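Local coordinates for protein beta-N-acetylhexosaminidase (Beutenbergia cavernae, PDB 5BU9) that probably hydrolyses terminal non-reducing N-acetyl-D-hexosamine residues in N-acetyl-beta-D-hexosaminides, as a member of glycoside hydrolase family 3, at residues A244-E249 with A285-E290. Residues are numbered along the deposited sequence; the frame is centred on the assembly and turned at random.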
loop_
_atom_site.group_PDB
_atom_site.type_symbol
_atom_site.label_atom_id
_atom_site.label_comp_id
_atom_site.label_asym_id
_atom_site.label_seq_id
_atom_site.Cartn_x
_atom_site.Cartn_y
_atom_site.Cartn_z
ATOM N N ALA A 244 -6.675 -12.635 2.492
ATOM C CA ALA A 244 -7.346 -11.504 3.180
ATOM C C ALA A 244 -7.727 -10.415 2.198
ATOM O O ALA A 244 -8.812 -9.885 2.284
ATOM C CB ALA A 244 -6.449 -10.914 4.305
ATOM N N ALA A 245 -6.826 -10.106 1.253
ATOM C CA ALA A 245 -7.033 -9.030 0.285
ATOM C C ALA A 245 -8.269 -9.259 -0.601
ATOM O O ALA A 245 -8.802 -8.307 -1.184
ATOM C CB ALA A 245 -5.788 -8.834 -0.597
ATOM N N PHE A 246 -8.713 -10.510 -0.675
ATOM C CA PHE A 246 -9.868 -10.910 -1.475
ATOM C C PHE A 246 -11.059 -11.223 -0.586
ATOM O O PHE A 246 -12.066 -11.721 -1.064
ATOM C CB PHE A 246 -9.583 -12.173 -2.323
ATOM C CG PHE A 246 -8.408 -12.040 -3.299
ATOM C CD1 PHE A 246 -7.903 -10.800 -3.657
ATOM C CD2 PHE A 246 -7.852 -13.176 -3.883
ATOM C CE1 PHE A 246 -6.841 -10.693 -4.547
ATOM C CE2 PHE A 246 -6.772 -13.075 -4.769
ATOM C CZ PHE A 246 -6.273 -11.834 -5.096
ATOM N N SER A 247 -10.942 -10.975 0.714
ATOM C CA SER A 247 -12.031 -11.341 1.618
ATOM C C SER A 247 -12.985 -10.176 1.886
ATOM O O SER A 247 -12.611 -9.193 2.541
ATOM C CB SER A 247 -11.459 -11.858 2.935
ATOM O OG SER A 247 -12.475 -11.979 3.898
ATOM N N ARG A 248 -14.218 -10.272 1.393
ATOM C CA ARG A 248 -15.212 -9.272 1.765
ATOM C C ARG A 248 -15.282 -9.130 3.302
ATOM O O ARG A 248 -15.331 -8.014 3.832
ATOM C CB ARG A 248 -16.586 -9.624 1.205
ATOM C CG ARG A 248 -17.653 -8.525 1.404
ATOM C CD ARG A 248 -17.359 -7.299 0.530
ATOM N NE ARG A 248 -18.267 -6.199 0.813
ATOM C CZ ARG A 248 -18.330 -5.064 0.123
ATOM N NH1 ARG A 248 -17.556 -4.876 -0.925
ATOM N NH2 ARG A 248 -19.180 -4.105 0.475
ATOM N N GLU A 249 -15.228 -10.247 4.020
ATOM C CA GLU A 249 -15.371 -10.186 5.471
ATOM C C GLU A 249 -14.252 -9.415 6.156
ATOM O O GLU A 249 -14.487 -8.636 7.087
ATOM C CB GLU A 249 -15.426 -11.581 6.087
ATOM C CG GLU A 249 -15.568 -11.468 7.589
ATOM C CD GLU A 249 -15.829 -12.780 8.255
ATOM O OE1 GLU A 249 -15.890 -13.804 7.537
ATOM O OE2 GLU A 249 -15.975 -12.784 9.498
ATOM N N ALA A 285 -7.525 -8.511 -9.641
ATOM C CA ALA A 285 -8.034 -7.158 -9.541
ATOM C C ALA A 285 -9.525 -7.181 -9.154
ATOM O O ALA A 285 -9.976 -6.450 -8.255
ATOM C CB ALA A 285 -7.817 -6.392 -10.868
ATOM N N ILE A 286 -10.277 -8.040 -9.836
ATOM C CA ILE A 286 -11.717 -8.105 -9.650
ATOM C C ILE A 286 -12.046 -8.552 -8.224
ATOM O O ILE A 286 -12.880 -7.921 -7.560
ATOM C CB ILE A 286 -12.364 -9.017 -10.698
ATOM C CG1 ILE A 286 -12.390 -8.292 -12.045
ATOM C CG2 ILE A 286 -13.806 -9.366 -10.292
ATOM C CD1 ILE A 286 -12.645 -9.207 -13.217
ATOM N N LEU A 287 -11.384 -9.609 -7.741
ATOM C CA LEU A 287 -11.645 -10.090 -6.386
ATOM C C LEU A 287 -11.255 -9.043 -5.331
ATOM O O LEU A 287 -11.969 -8.873 -4.343
ATOM C CB LEU A 287 -10.914 -11.410 -6.111
ATOM C CG LEU A 287 -11.404 -12.637 -6.909
ATOM C CD1 LEU A 287 -10.436 -13.752 -6.715
ATOM C CD2 LEU A 287 -12.778 -13.108 -6.505
ATOM N N ALA A 288 -10.130 -8.355 -5.525
ATOM C CA ALA A 288 -9.708 -7.318 -4.577
ATOM C C ALA A 288 -10.804 -6.232 -4.459
ATOM O O ALA A 288 -11.268 -5.903 -3.370
ATOM C CB ALA A 288 -8.353 -6.708 -5.033
ATOM N N ILE A 289 -11.217 -5.703 -5.603
ATOM C CA ILE A 289 -12.217 -4.669 -5.669
ATOM C C ILE A 289 -13.548 -5.149 -5.048
ATOM O O ILE A 289 -14.144 -4.460 -4.218
ATOM C CB ILE A 289 -12.370 -4.220 -7.114
ATOM C CG1 ILE A 289 -11.113 -3.485 -7.531
ATOM C CG2 ILE A 289 -13.615 -3.308 -7.288
ATOM C CD1 ILE A 289 -11.054 -3.197 -9.030
ATOM N N GLU A 290 -13.987 -6.355 -5.388
ATOM C CA GLU A 290 -15.241 -6.851 -4.816
ATOM C C GLU A 290 -15.179 -6.967 -3.306
ATOM O O GLU A 290 -16.206 -6.826 -2.641
ATOM C CB GLU A 290 -15.633 -8.223 -5.405
ATOM C CG GLU A 290 -16.079 -8.155 -6.847
ATOM C CD GLU A 290 -16.490 -9.523 -7.407
ATOM O OE1 GLU A 290 -15.933 -10.559 -6.975
ATOM O OE2 GLU A 290 -17.387 -9.563 -8.269
HETATM O O HOH W 1 -13.621 -10.736 -3.270
#
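Phe246 CG stands beside the backbone N, anti to the carbonyl carbon (chi1 -59°), and one face of the ring meets Leu287 CB; in Arg248, CG is anti to the backbone N, a bend at chi2 (70°) turns CD to 3.4 Å from Glu290 O, and the chain then runs extended to NH1. Leu287 CB sits over the Phe246 ring, displaced toward the rim, in a CH-pi contact 4.1 Å from the ring centroid; its closest ring atom is Phe246 CG, at 3.8 Å. Farther out, Leu287 CD1 reaches Phe246 CD2 at 3.9 Å, and across the ring from CD2, Phe246 CE1 approaches Ala288 CB. The ring also meets Trp279 edge-to-face. Backbones come close here too: Ala245 O lies 3.6 Å from Ala288 CA. Beside this apolar patch, a water donates to both Phe246 O (2.9 Å) and Leu287 O (2.7 Å), tying the two backbones together. Arg248 NH1 donates to Glu290 O at 2.9 Å, from above the carbonyl plane and with a bent N-H...O angle of 149°, a cationic donor that probably suits the negative end of the helix 281-291 dipole. Ser247 N-caps helix 248-258 through OG to Ile250 N. The contact thus joins the 3-10 turn and start of helix 248-258 to the last turns of helix 281-291, two successive outer helices flanking strand 264-267 in the TIM-barrel-type domain of family 3 glycosidases.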